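Local coordinates for protein ethylbenzene dehydrogenase alpha-subunit (PDB 2IVF) that carries a molybdenum atom, the dinucleotide ligands MGD and MD1 and an iron/sulfur cluster as a subunit of the molybdopterin oxidoreductase family, at residues A[275-280]-A[291-296]; A[246-251]-A[436-441]; A[306-311]-A[458-463]; A[240-245]-A[789-794]. All blocks are in the same frame, centred on the assembly; numbering follows the deposited sequence.

Interaction 1: residues A[275-280]-A[291-296]; sequences GAEVVV and AADLHV
Asp-293 grips the backbone of Val-278 with both its own amide and its carboxylate. Val-278 O accepts from Asp-293 N at 2.7 Å and also, less closely, from Leu-294 N at 3.2 Å. In return, the carboxylate OD2 of Asp-293 takes Val-278 N at 2.9 Å in a nearly straight bond (171° at the hydrogen), approached from its anti side. The carboxyl carbon CG of Asp-293 sits beside its own backbone N (chi1 -63°). Beyond this start the pairing is a regular parallel ladder: Val-280 N donates to Leu-294 O, and Val-296 N to Val-280 O at 2.8 Å.

On one side of the sheet Val-279 touches two partners. Its CG1 presses on Val-296 CG2 at 3.4 Å, tighter than usual for two carbons, while its CG2 comes to 4.1 Å from Leu-294 CD1, the two side chains lying alongside each other. On the other side Val-280 CG2 meets Ala-292 CB at 3.6 Å, and Val-278 CG1 lies 3.3 Å from Ala-291 O, a buried carbonyl without a polar partner.

Two arginines outside the two segments hold the acid as well, in salt bridges of OD1 with Arg-272 and of OD2 with Arg-317 of the beta-subunit. Gly-275, in a Schellman motif, ends helix 265-274 just before the strand begins. That helix touches Val-278, whereas helix 425-437 packs on Leu-294 and Val-296 from the opposite face; strand 294-296 is one of the two edge strands, within this chain, of a four-stranded parallel sheet, with 277-281 between it and 249-253.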
loop_
_atom_site.group_PDB
_atom_site.type_symbol
_atom_site.label_atom_id
_atom_site.label_comp_id
_atom_site.label_asym_id
_atom_site.label_seq_id
_atom_site.Cartn_x
_atom_site.Cartn_y
_atom_site.Cartn_z
ATOM N N GLY A 275 -15.734 19.811 -9.093
ATOM C CA GLY A 275 -15.896 21.073 -8.399
ATOM C C GLY A 275 -15.901 21.000 -6.893
ATOM O O GLY A 275 -15.927 22.043 -6.223
ATOM N N ALA A 276 -15.888 19.790 -6.354
ATOM C CA ALA A 276 -15.733 19.596 -4.933
ATOM C C ALA A 276 -14.413 20.201 -4.392
ATOM O O ALA A 276 -13.338 20.112 -5.004
ATOM C CB ALA A 276 -15.873 18.070 -4.537
ATOM N N GLU A 277 -14.515 20.875 -3.271
ATOM C CA GLU A 277 -13.358 21.411 -2.602
ATOM C C GLU A 277 -12.826 20.365 -1.654
ATOM O O GLU A 277 -13.550 19.866 -0.806
ATOM C CB GLU A 277 -13.769 22.656 -1.848
ATOM C CG GLU A 277 -12.745 23.261 -0.943
ATOM C CD GLU A 277 -13.014 24.793 -0.781
ATOM O OE1 GLU A 277 -14.139 25.260 -1.108
ATOM O OE2 GLU A 277 -12.073 25.521 -0.423
ATOM N N VAL A 278 -11.560 20.012 -1.804
ATOM C CA VAL A 278 -10.995 18.897 -1.032
ATOM C C VAL A 278 -10.043 19.428 0.001
ATOM O O VAL A 278 -9.072 20.135 -0.309
ATOM C CB VAL A 278 -10.301 17.874 -1.948
ATOM C CG1 VAL A 278 -9.565 16.806 -1.120
ATOM C CG2 VAL A 278 -11.353 17.266 -2.987
ATOM N N VAL A 279 -10.331 19.044 1.231
ATOM C CA VAL A 279 -9.593 19.455 2.380
ATOM C C VAL A 279 -9.000 18.230 3.087
ATOM O O VAL A 279 -9.711 17.261 3.370
ATOM C CB VAL A 279 -10.446 20.194 3.370
ATOM C CG1 VAL A 279 -9.558 20.664 4.541
ATOM C CG2 VAL A 279 -11.223 21.338 2.620
ATOM N N VAL A 280 -7.702 18.281 3.370
ATOM C CA VAL A 280 -7.043 17.225 4.153
ATOM C C VAL A 280 -6.701 17.846 5.464
ATOM O O VAL A 280 -5.969 18.835 5.495
ATOM C CB VAL A 280 -5.778 16.639 3.452
ATOM C CG1 VAL A 280 -4.970 15.758 4.379
ATOM C CG2 VAL A 280 -6.171 15.847 2.164
ATOM N N ALA A 291 -4.294 15.330 -3.935
ATOM C CA ALA A 291 -5.691 15.562 -4.273
ATOM C C ALA A 291 -6.385 16.721 -3.543
ATOM O O ALA A 291 -7.571 16.941 -3.753
ATOM C CB ALA A 291 -6.485 14.275 -4.079
ATOM N N ALA A 292 -5.661 17.468 -2.719
ATOM C CA ALA A 292 -6.290 18.454 -1.855
ATOM C C ALA A 292 -6.115 19.889 -2.335
ATOM O O ALA A 292 -5.044 20.291 -2.812
ATOM C CB ALA A 292 -5.763 18.314 -0.431
ATOM N N ASP A 293 -7.181 20.662 -2.188
ATOM C CA ASP A 293 -7.133 22.117 -2.326
ATOM C C ASP A 293 -6.518 22.802 -1.106
ATOM O O ASP A 293 -5.906 23.866 -1.211
ATOM C CB ASP A 293 -8.528 22.662 -2.599
ATOM C CG ASP A 293 -9.099 22.151 -3.889
ATOM O OD1 ASP A 293 -8.477 22.383 -4.957
ATOM O OD2 ASP A 293 -10.149 21.497 -3.823
ATOM N N LEU A 294 -6.710 22.197 0.057
ATOM C CA LEU A 294 -6.346 22.768 1.313
ATOM C C LEU A 294 -5.820 21.696 2.186
ATOM O O LEU A 294 -6.361 20.591 2.237
ATOM C CB LEU A 294 -7.594 23.343 2.010
ATOM C CG LEU A 294 -8.154 24.668 1.442
ATOM C CD1 LEU A 294 -9.492 24.984 2.101
ATOM C CD2 LEU A 294 -7.160 25.769 1.730
ATOM N N HIS A 295 -4.761 22.034 2.864
ATOM C CA HIS A 295 -4.284 21.308 4.020
ATOM C C HIS A 295 -4.573 22.101 5.271
ATOM O O HIS A 295 -4.145 23.283 5.421
ATOM C CB HIS A 295 -2.769 21.107 3.871
ATOM C CG HIS A 295 -2.146 20.456 5.037
ATOM N ND1 HIS A 295 -0.899 20.818 5.481
ATOM C CD2 HIS A 295 -2.614 19.524 5.916
ATOM C CE1 HIS A 295 -0.594 20.087 6.544
ATOM N NE2 HIS A 295 -1.606 19.276 6.807
ATOM N N VAL A 296 -5.226 21.439 6.221
ATOM C CA VAL A 296 -5.483 22.026 7.518
ATOM C C VAL A 296 -4.480 21.372 8.477
ATOM O O VAL A 296 -4.629 20.205 8.818
ATOM C CB VAL A 296 -6.956 21.798 7.949
ATOM C CG1 VAL A 296 -7.179 22.244 9.406
ATOM C CG2 VAL A 296 -7.981 22.481 6.958
#

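Interaction 2: residues A[246-251]-A[436-441]; sequences DAELIF and AKKRTC
Arg-439 O is held by two consecutive amides of the opposing chain, Glu-248 N at 2.7 Å and Leu-249 N at 3.0 Å, each tilted by about 20° from the carbonyl plane. Glu-248 closes the loop of bonds with its side chain: OE1 accepts Arg-439 N at 2.9 Å on its anti side, with 164° at the hydrogen. An extended chain beyond CG carries the carboxylate to that amide, so it is the backbone of Arg-439 that the acid holds; the guanidinium leads away and bonds through NH1 to Pro-474 O.

Further on the two strands settle into parallel pairing, with Cys-441 N donating to Leu-249 O and Phe-251 N to Cys-441 O. This joins strand 440-444 to strand 249-253 at one edge of the Rossmann-like parallel sheet, far apart in sequence though adjacent in space.

Thr-440 and Leu-249 project together from the same face of the sheet, with OG1 of Thr-440 3.5 Å from Leu-249 CD2. That hydroxyl donates to Lys-438 O at 2.8 Å from well above the carbonyl plane. The methyl CG2 of Thr-440, anti to the backbone N, meets the edge of the Phe-251 ring in plane, 3.5 Å from CD2. On the other face of the sheet, Ala-247 CB rests against Cys-441 CB at 3.7 Å, and Cys-441 also borders Tyr-239.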
loop_
_atom_site.group_PDB
_atom_site.type_symbol
_atom_site.label_atom_id
_atom_site.label_comp_id
_atom_site.label_asym_id
_atom_site.label_seq_id
_atom_site.Cartn_x
_atom_site.Cartn_y
_atom_site.Cartn_z
ATOM N N ASP A 246 -21.255 13.584 -5.074
ATOM C CA ASP A 246 -22.357 14.424 -4.679
ATOM C C ASP A 246 -22.048 15.467 -3.585
ATOM O O ASP A 246 -22.930 16.200 -3.186
ATOM C CB ASP A 246 -23.500 13.528 -4.205
ATOM C CG ASP A 246 -24.180 12.796 -5.357
ATOM O OD1 ASP A 246 -24.312 13.415 -6.420
ATOM O OD2 ASP A 246 -24.619 11.650 -5.170
ATOM N N ALA A 247 -20.800 15.508 -3.110
ATOM C CA ALA A 247 -20.379 16.420 -2.102
ATOM C C ALA A 247 -19.810 17.655 -2.783
ATOM O O ALA A 247 -19.339 17.585 -3.927
ATOM C CB ALA A 247 -19.330 15.748 -1.215
ATOM N N GLU A 248 -19.963 18.805 -2.148
ATOM C CA GLU A 248 -19.368 20.069 -2.636
ATOM C C GLU A 248 -18.124 20.383 -1.832
ATOM O O GLU A 248 -17.265 21.143 -2.242
ATOM C CB GLU A 248 -20.389 21.204 -2.499
ATOM C CG GLU A 248 -21.606 20.989 -3.307
ATOM C CD GLU A 248 -22.683 22.000 -3.027
ATOM O OE1 GLU A 248 -22.950 22.305 -1.853
ATOM O OE2 GLU A 248 -23.291 22.466 -4.011
ATOM N N LEU A 249 -18.011 19.776 -0.657
ATOM C CA LEU A 249 -16.879 20.057 0.229
ATOM C C LEU A 249 -16.580 18.749 0.907
ATOM O O LEU A 249 -17.521 18.093 1.380
ATOM C CB LEU A 249 -17.246 21.056 1.323
ATOM C CG LEU A 249 -16.208 21.477 2.362
ATOM C CD1 LEU A 249 -14.979 22.071 1.666
ATOM C CD2 LEU A 249 -16.852 22.496 3.386
ATOM N N ILE A 250 -15.327 18.304 0.800
ATOM C CA ILE A 250 -14.900 16.988 1.278
ATOM C C ILE A 250 -13.753 17.163 2.272
ATOM O O ILE A 250 -12.719 17.808 1.967
ATOM C CB ILE A 250 -14.415 16.083 0.132
ATOM C CG1 ILE A 250 -15.521 15.876 -0.918
ATOM C CG2 ILE A 250 -13.867 14.739 0.686
ATOM C CD1 ILE A 250 -15.067 15.408 -2.310
ATOM N N PHE A 251 -13.923 16.599 3.454
ATOM C CA PHE A 251 -12.888 16.579 4.490
ATOM C C PHE A 251 -12.302 15.190 4.697
ATOM O O PHE A 251 -12.996 14.282 5.182
ATOM C CB PHE A 251 -13.466 17.039 5.849
ATOM C CG PHE A 251 -13.777 18.476 5.917
ATOM C CD1 PHE A 251 -12.780 19.412 6.168
ATOM C CD2 PHE A 251 -15.076 18.914 5.780
ATOM C CE1 PHE A 251 -13.069 20.760 6.226
ATOM C CE2 PHE A 251 -15.374 20.251 5.873
ATOM C CZ PHE A 251 -14.370 21.186 6.065
ATOM N N ALA A 436 -21.025 25.574 6.398
ATOM C CA ALA A 436 -22.429 26.008 6.568
ATOM C C ALA A 436 -23.189 26.093 5.275
ATOM O O ALA A 436 -24.409 26.024 5.288
ATOM C CB ALA A 436 -22.506 27.341 7.286
ATOM N N LYS A 437 -22.489 26.279 4.161
ATOM C CA LYS A 437 -23.167 26.512 2.879
ATOM C C LYS A 437 -22.971 25.410 1.846
ATOM O O LYS A 437 -23.512 25.494 0.759
ATOM C CB LYS A 437 -22.664 27.833 2.286
ATOM C CG LYS A 437 -21.320 27.751 1.672
ATOM C CD LYS A 437 -21.028 28.954 0.715
ATOM C CE LYS A 437 -20.473 30.115 1.505
ATOM N NZ LYS A 437 -19.363 30.856 0.771
ATOM N N LYS A 438 -22.167 24.402 2.173
ATOM C CA LYS A 438 -21.785 23.369 1.225
ATOM C C LYS A 438 -22.209 22.019 1.715
ATOM O O LYS A 438 -22.094 21.716 2.910
ATOM C CB LYS A 438 -20.277 23.341 0.971
ATOM C CG LYS A 438 -19.815 24.574 0.207
ATOM C CD LYS A 438 -18.396 24.438 -0.276
ATOM C CE LYS A 438 -17.857 25.767 -0.806
ATOM N NZ LYS A 438 -18.858 26.331 -1.744
ATOM N N ARG A 439 -22.732 21.221 0.788
ATOM C CA ARG A 439 -22.936 19.811 1.055
ATOM C C ARG A 439 -21.585 19.141 1.312
ATOM O O ARG A 439 -20.695 19.116 0.474
ATOM C CB ARG A 439 -23.671 19.151 -0.115
ATOM C CG ARG A 439 -24.003 17.716 0.111
ATOM C CD ARG A 439 -25.122 17.541 1.189
ATOM N NE ARG A 439 -26.312 18.357 0.960
ATOM C CZ ARG A 439 -27.339 18.045 0.170
ATOM N NH1 ARG A 439 -27.376 16.910 -0.519
ATOM N NH2 ARG A 439 -28.356 18.895 0.059
ATOM N N THR A 440 -21.442 18.590 2.503
ATOM C CA THR A 440 -20.154 18.242 3.045
ATOM C C THR A 440 -20.124 16.770 3.455
ATOM O O THR A 440 -21.028 16.290 4.108
ATOM C CB THR A 440 -19.812 19.098 4.241
ATOM O OG1 THR A 440 -19.740 20.492 3.842
ATOM C CG2 THR A 440 -18.499 18.585 4.932
ATOM N N CYS A 441 -19.099 16.083 2.972
ATOM C CA CYS A 441 -18.870 14.681 3.245
ATOM C C CYS A 441 -17.453 14.671 3.830
ATOM O O CYS A 441 -16.540 15.417 3.377
ATOM C CB CYS A 441 -18.918 13.856 1.960
ATOM S SG CYS A 441 -18.957 12.064 2.281
#

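Interaction 3: residues A[306-311]-A[458-463]; sequences FWLGLS and ERSLFL
Trp-307 lays one face of its indole along Leu-461, the main feature of a near-parallel pairing of helices 303-316 and 454-467 in the alpha/beta core of this family. The axes of the short segments approach to 8.1 Å and differ by 22° in direction. The leucine chain runs alongside the indole. Leu-461 CB stands almost on the normal of the five-membered ring, 3.7 Å from its centroid, a CH-pi contact; CG, anti to the backbone N (chi1 -180°), lies over the six-membered ring, toward its rim, and CD1 reaches past that rim, 3.5 Å from Trp-307 CZ2. The opposite face of the indole receives Phe-306, whose CE2 lies over the centre, so the tryptophan is held between a leucine and a phenylalanine. Phe-251 of the neighbouring sheet adds an edge-to-face ring contact, and Ile-281 also packs on Trp-307.

Ser-460 faces Trp-307 and Leu-308 between the two helices. Its CB is 3.8 Å from Trp-307 CB and its OG 3.7 Å from Leu-308 CG, while the hydroxyl bonds back to Leu-456 O of its own helix. Leu-308 and Leu-463 cross at about a right angle, their CD2 atoms 4.0 Å apart. Leu-463 also sets its CG 3.8 Å from the hydroxyl oxygen OG of Ser-311. That OG donates to Trp-307 O at 3.0 Å, and the amide N of Ser-311 reaches the same oxygen from the opposite face of its carbonyl plane.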
loop_
_atom_site.group_PDB
_atom_site.type_symbol
_atom_site.label_atom_id
_atom_site.label_comp_id
_atom_site.label_asym_id
_atom_site.label_seq_id
_atom_site.Cartn_x
_atom_site.Cartn_y
_atom_site.Cartn_z
ATOM N N PHE A 306 -10.221 22.752 16.187
ATOM C CA PHE A 306 -10.502 23.201 14.812
ATOM C C PHE A 306 -12.003 23.175 14.582
ATOM O O PHE A 306 -12.608 24.164 14.172
ATOM C CB PHE A 306 -9.725 22.388 13.782
ATOM C CG PHE A 306 -10.201 22.601 12.355
ATOM C CD1 PHE A 306 -9.825 23.726 11.625
ATOM C CD2 PHE A 306 -11.044 21.694 11.764
ATOM C CE1 PHE A 306 -10.307 23.923 10.333
ATOM C CE2 PHE A 306 -11.527 21.901 10.503
ATOM C CZ PHE A 306 -11.149 23.013 9.784
ATOM N N TRP A 307 -12.621 22.056 14.897
ATOM C CA TRP A 307 -14.025 21.874 14.587
ATOM C C TRP A 307 -14.916 22.709 15.497
ATOM O O TRP A 307 -15.936 23.218 15.041
ATOM C CB TRP A 307 -14.431 20.411 14.649
ATOM C CG TRP A 307 -13.917 19.635 13.557
ATOM C CD1 TRP A 307 -12.931 18.739 13.616
ATOM C CD2 TRP A 307 -14.357 19.679 12.206
ATOM N NE1 TRP A 307 -12.700 18.206 12.382
ATOM C CE2 TRP A 307 -13.582 18.763 11.494
ATOM C CE3 TRP A 307 -15.350 20.403 11.524
ATOM C CZ2 TRP A 307 -13.749 18.547 10.130
ATOM C CZ3 TRP A 307 -15.505 20.184 10.163
ATOM C CH2 TRP A 307 -14.727 19.254 9.496
ATOM N N LEU A 308 -14.489 22.943 16.721
ATOM C CA LEU A 308 -15.249 23.833 17.571
ATOM C C LEU A 308 -15.122 25.296 17.037
ATOM O O LEU A 308 -16.054 26.098 17.123
ATOM C CB LEU A 308 -14.770 23.696 19.003
ATOM C CG LEU A 308 -15.077 22.326 19.643
ATOM C CD1 LEU A 308 -14.384 22.157 21.008
ATOM C CD2 LEU A 308 -16.601 22.136 19.792
ATOM N N GLY A 309 -13.954 25.652 16.536
ATOM C CA GLY A 309 -13.760 26.964 15.900
ATOM C C GLY A 309 -14.723 27.153 14.743
ATOM O O GLY A 309 -15.370 28.218 14.613
ATOM N N LEU A 310 -14.876 26.111 13.930
ATOM C CA LEU A 310 -15.825 26.131 12.821
ATOM C C LEU A 310 -17.254 26.307 13.340
ATOM O O LEU A 310 -18.049 27.029 12.758
ATOM C CB LEU A 310 -15.737 24.861 11.978
ATOM C CG LEU A 310 -14.857 24.926 10.710
ATOM C CD1 LEU A 310 -13.449 25.488 10.949
ATOM C CD2 LEU A 310 -14.844 23.584 9.978
ATOM N N SER A 311 -17.592 25.603 14.415
ATOM C CA SER A 311 -18.923 25.704 14.973
ATOM C C SER A 311 -19.162 27.083 15.526
ATOM O O SER A 311 -20.258 27.623 15.392
ATOM C CB SER A 311 -19.108 24.686 16.074
ATOM O OG SER A 311 -18.898 23.381 15.573
ATOM N N GLU A 458 -14.085 13.661 17.192
ATOM C CA GLU A 458 -15.245 13.259 16.408
ATOM C C GLU A 458 -16.513 13.996 16.849
ATOM O O GLU A 458 -17.245 14.467 16.016
ATOM C CB GLU A 458 -15.492 11.739 16.523
ATOM C CG GLU A 458 -14.453 10.906 15.792
ATOM C CD GLU A 458 -14.399 9.465 16.295
ATOM O OE1 GLU A 458 -15.463 8.987 16.716
ATOM O OE2 GLU A 458 -13.309 8.833 16.258
ATOM N N ARG A 459 -16.807 14.066 18.142
ATOM C CA ARG A 459 -17.994 14.802 18.561
ATOM C C ARG A 459 -17.992 16.238 18.021
ATOM O O ARG A 459 -19.025 16.797 17.633
ATOM C CB ARG A 459 -18.089 14.785 20.077
ATOM C CG ARG A 459 -18.391 13.434 20.602
ATOM C CD ARG A 459 -18.281 13.420 22.129
ATOM N NE ARG A 459 -19.269 14.301 22.761
ATOM C CZ ARG A 459 -19.166 14.801 23.973
ATOM N NH1 ARG A 459 -18.117 14.520 24.724
ATOM N NH2 ARG A 459 -20.125 15.559 24.443
ATOM N N SER A 460 -16.813 16.839 17.978
ATOM C CA SER A 460 -16.695 18.224 17.571
ATOM C C SER A 460 -16.960 18.339 16.081
ATOM O O SER A 460 -17.635 19.253 15.639
ATOM C CB SER A 460 -15.315 18.768 17.948
ATOM O OG SER A 460 -15.094 18.684 19.314
ATOM N N LEU A 461 -16.440 17.396 15.301
ATOM C CA LEU A 461 -16.743 17.356 13.854
ATOM C C LEU A 461 -18.235 17.142 13.644
ATOM O O LEU A 461 -18.868 17.854 12.871
ATOM C CB LEU A 461 -15.941 16.246 13.148
ATOM C CG LEU A 461 -16.103 16.031 11.630
ATOM C CD1 LEU A 461 -14.824 15.323 11.032
ATOM C CD2 LEU A 461 -17.368 15.206 11.314
ATOM N N PHE A 462 -18.846 16.202 14.358
ATOM C CA PHE A 462 -20.291 16.039 14.213
ATOM C C PHE A 462 -21.120 17.240 14.619
ATOM O O PHE A 462 -22.192 17.472 14.052
ATOM C CB PHE A 462 -20.748 14.755 14.913
ATOM C CG PHE A 462 -20.194 13.540 14.279
ATOM C CD1 PHE A 462 -20.319 13.385 12.923
ATOM C CD2 PHE A 462 -19.527 12.562 14.999
ATOM C CE1 PHE A 462 -19.788 12.258 12.255
ATOM C CE2 PHE A 462 -19.008 11.438 14.326
ATOM C CZ PHE A 462 -19.114 11.317 12.965
ATOM N N LEU A 463 -20.629 18.042 15.559
ATOM C CA LEU A 463 -21.318 19.269 15.950
ATOM C C LEU A 463 -21.334 20.247 14.794
ATOM O O LEU A 463 -22.347 20.830 14.503
ATOM C CB LEU A 463 -20.666 19.886 17.207
ATOM C CG LEU A 463 -21.238 21.240 17.621
ATOM C CD1 LEU A 463 -22.766 21.127 17.916
ATOM C CD2 LEU A 463 -20.452 21.811 18.830
#

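Interaction 4: residues A[240-245]-A[789-794]; sequences SADNLL and TKPIYP
A 3-10 turn, residues 241-245, and the serine before it meet an extended run at Pro-791 and Ile-792, joining two loops more than 500 residues apart. Ser-240 and Ile-792 bond twice: Ile-792 N donates to Ser-240 OG at 2.9 Å, and Ser-240 N to Ile-792 O at 3.1 Å, the latter from 35° above the carbonyl plane. The same hydroxyl donates to Asp-242 OD1 at 2.6 Å, reaching it nearly along its C-O axis. Both OG of Ser-240 (chi1 56°) and CG of Asp-242 (chi1 57°) take the position between backbone N and carbonyl carbon, which folds the two groups toward each other.

Pro-791 inserts its ring against this pair. Its CB is 3.3 Å from Asp-242 OD1 and 3.6 Å from Asn-243 CA, and the proline and acid side chains cross at about a right angle. Asp-242 OD2 is hydrogen-bonded to a glycerol, probably from the crystallisation liquor. Asn-243 sets OD1 3.7 Å from Tyr-793 CB, its amide plane nearly parallel to the tyrosine ring. Its polar ends are fixed from a third loop, OD1 accepting Gly-475 N and ND2 donating to Thr-476 O. On the turn's other flank Leu-244 packs on Ile-250 and Cys-441. An extended, proline-containing run is thus docked on the short 3-10 segment that leads into strand 249-253 of the Rossmann-like sheet.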
loop_
_atom_site.group_PDB
_atom_site.type_symbol
_atom_site.label_atom_id
_atom_site.label_comp_id
_atom_site.label_asym_id
_atom_site.label_seq_id
_atom_site.Cartn_x
_atom_site.Cartn_y
_atom_site.Cartn_z
ATOM N N SER A 240 -20.715 4.853 0.032
ATOM C CA SER A 240 -19.913 4.274 -1.012
ATOM C C SER A 240 -19.072 5.408 -1.617
ATOM O O SER A 240 -19.488 6.558 -1.597
ATOM C CB SER A 240 -20.769 3.614 -2.083
ATOM O OG SER A 240 -21.741 4.496 -2.685
ATOM N N ALA A 241 -17.928 5.060 -2.192
ATOM C CA ALA A 241 -16.928 6.084 -2.565
ATOM C C ALA A 241 -17.470 7.092 -3.566
ATOM O O ALA A 241 -17.000 8.253 -3.574
ATOM C CB ALA A 241 -15.654 5.446 -3.070
ATOM N N ASP A 242 -18.415 6.654 -4.408
ATOM C CA ASP A 242 -18.998 7.532 -5.439
ATOM C C ASP A 242 -19.917 8.594 -4.817
ATOM O O ASP A 242 -20.239 9.566 -5.482
ATOM C CB ASP A 242 -19.696 6.756 -6.568
ATOM C CG ASP A 242 -20.821 5.823 -6.077
ATOM O OD1 ASP A 242 -20.971 5.691 -4.840
ATOM O OD2 ASP A 242 -21.496 5.167 -6.921
ATOM N N ASN A 243 -20.243 8.443 -3.518
ATOM C CA ASN A 243 -20.981 9.470 -2.753
ATOM C C ASN A 243 -20.213 10.800 -2.742
ATOM O O ASN A 243 -20.827 11.879 -2.745
ATOM C CB ASN A 243 -21.203 9.026 -1.319
ATOM C CG ASN A 243 -22.120 9.962 -0.526
ATOM O OD1 ASN A 243 -23.213 10.296 -0.974
ATOM N ND2 ASN A 243 -21.681 10.363 0.663
ATOM N N LEU A 244 -18.891 10.739 -2.833
ATOM C CA LEU A 244 -18.081 11.971 -2.914
ATOM C C LEU A 244 -18.417 12.802 -4.133
ATOM O O LEU A 244 -18.251 14.014 -4.129
ATOM C CB LEU A 244 -16.582 11.653 -2.961
ATOM C CG LEU A 244 -15.863 11.018 -1.779
ATOM C CD1 LEU A 244 -14.340 11.054 -2.050
ATOM C CD2 LEU A 244 -16.255 11.690 -0.456
ATOM N N LEU A 245 -18.928 12.168 -5.181
ATOM C CA LEU A 245 -19.293 12.907 -6.363
ATOM C C LEU A 245 -20.530 13.797 -6.179
ATOM O O LEU A 245 -20.819 14.635 -7.028
ATOM C CB LEU A 245 -19.520 11.959 -7.485
ATOM C CG LEU A 245 -18.274 11.189 -7.939
ATOM C CD1 LEU A 245 -18.680 10.122 -8.962
ATOM C CD2 LEU A 245 -17.252 12.187 -8.511
ATOM N N THR A 789 -28.752 1.714 -7.591
ATOM C CA THR A 789 -28.744 2.730 -8.648
ATOM C C THR A 789 -28.226 4.073 -8.182
ATOM O O THR A 789 -28.175 4.988 -8.953
ATOM C CB THR A 789 -30.139 2.971 -9.231
ATOM O OG1 THR A 789 -30.982 3.587 -8.241
ATOM C CG2 THR A 789 -30.776 1.695 -9.763
ATOM N N LYS A 790 -27.895 4.223 -6.896
ATOM C CA LYS A 790 -27.334 5.482 -6.392
ATOM C C LYS A 790 -26.320 5.254 -5.310
ATOM O O LYS A 790 -26.336 4.181 -4.670
ATOM C CB LYS A 790 -28.448 6.332 -5.795
ATOM C CG LYS A 790 -29.172 5.665 -4.667
ATOM C CD LYS A 790 -30.412 6.464 -4.153
ATOM C CE LYS A 790 -31.286 6.863 -5.266
ATOM N NZ LYS A 790 -32.704 7.007 -4.834
ATOM N N PRO A 791 -25.438 6.248 -5.068
ATOM C CA PRO A 791 -24.483 6.107 -4.010
ATOM C C PRO A 791 -25.122 5.856 -2.633
ATOM O O PRO A 791 -26.227 6.331 -2.326
ATOM C CB PRO A 791 -23.699 7.425 -4.042
ATOM C CG PRO A 791 -23.835 7.928 -5.415
ATOM C CD PRO A 791 -25.229 7.509 -5.818
ATOM N N ILE A 792 -24.466 4.969 -1.910
ATOM C CA ILE A 792 -24.839 4.616 -0.559
ATOM C C ILE A 792 -24.485 5.805 0.292
ATOM O O ILE A 792 -23.415 6.289 0.159
ATOM C CB ILE A 792 -24.081 3.373 -0.090
ATOM C CG1 ILE A 792 -24.592 2.132 -0.844
ATOM C CG2 ILE A 792 -24.252 3.162 1.462
ATOM C CD1 ILE A 792 -23.783 0.874 -0.634
ATOM N N TYR A 793 -25.404 6.267 1.137
ATOM C CA TYR A 793 -25.079 7.278 2.162
ATOM C C TYR A 793 -25.982 6.979 3.359
ATOM O O TYR A 793 -27.060 6.400 3.205
ATOM C CB TYR A 793 -25.300 8.730 1.667
ATOM C CG TYR A 793 -26.729 9.075 1.389
ATOM C CD1 TYR A 793 -27.276 8.858 0.129
ATOM C CD2 TYR A 793 -27.546 9.644 2.355
ATOM C CE1 TYR A 793 -28.578 9.196 -0.145
ATOM C CE2 TYR A 793 -28.857 9.930 2.106
ATOM C CZ TYR A 793 -29.363 9.730 0.855
ATOM O OH TYR A 793 -30.645 10.031 0.595
ATOM N N PRO A 794 -25.524 7.338 4.553
ATOM C CA PRO A 794 -26.292 6.977 5.755
ATOM C C PRO A 794 -27.210 8.044 6.284
ATOM O O PRO A 794 -27.157 9.194 5.859
ATOM C CB PRO A 794 -25.179 6.736 6.781
ATOM C CG PRO A 794 -24.232 7.847 6.484
ATOM C CD PRO A 794 -24.271 8.021 4.920
#

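Interactions 1 and 2 are successive joints of one parallel sheet, joined by Val-279 N to Ile-250 O at 2.8 Å and Glu-277 O to Ile-250 N at 2.9 Å, both probable hydrogen bonds. Helix 303-316 of interaction 3 packs on one face of that sheet: Trp-307 CH2 meets Phe-251 CD2 at 3.7 Å, and Phe-306 CE1 meets Val-296 CG1 at 3.7 Å. Interaction 4 lies against the other side of interaction 2, where Asn-243 ND2 is 3.6 Å from Cys-441 SG; it does not touch interaction 3. The bound MGD is near the first three contacts, about 6 Å from the side chain of Val-280, 7 Å from Trp-307 and 9 Å from Phe-251.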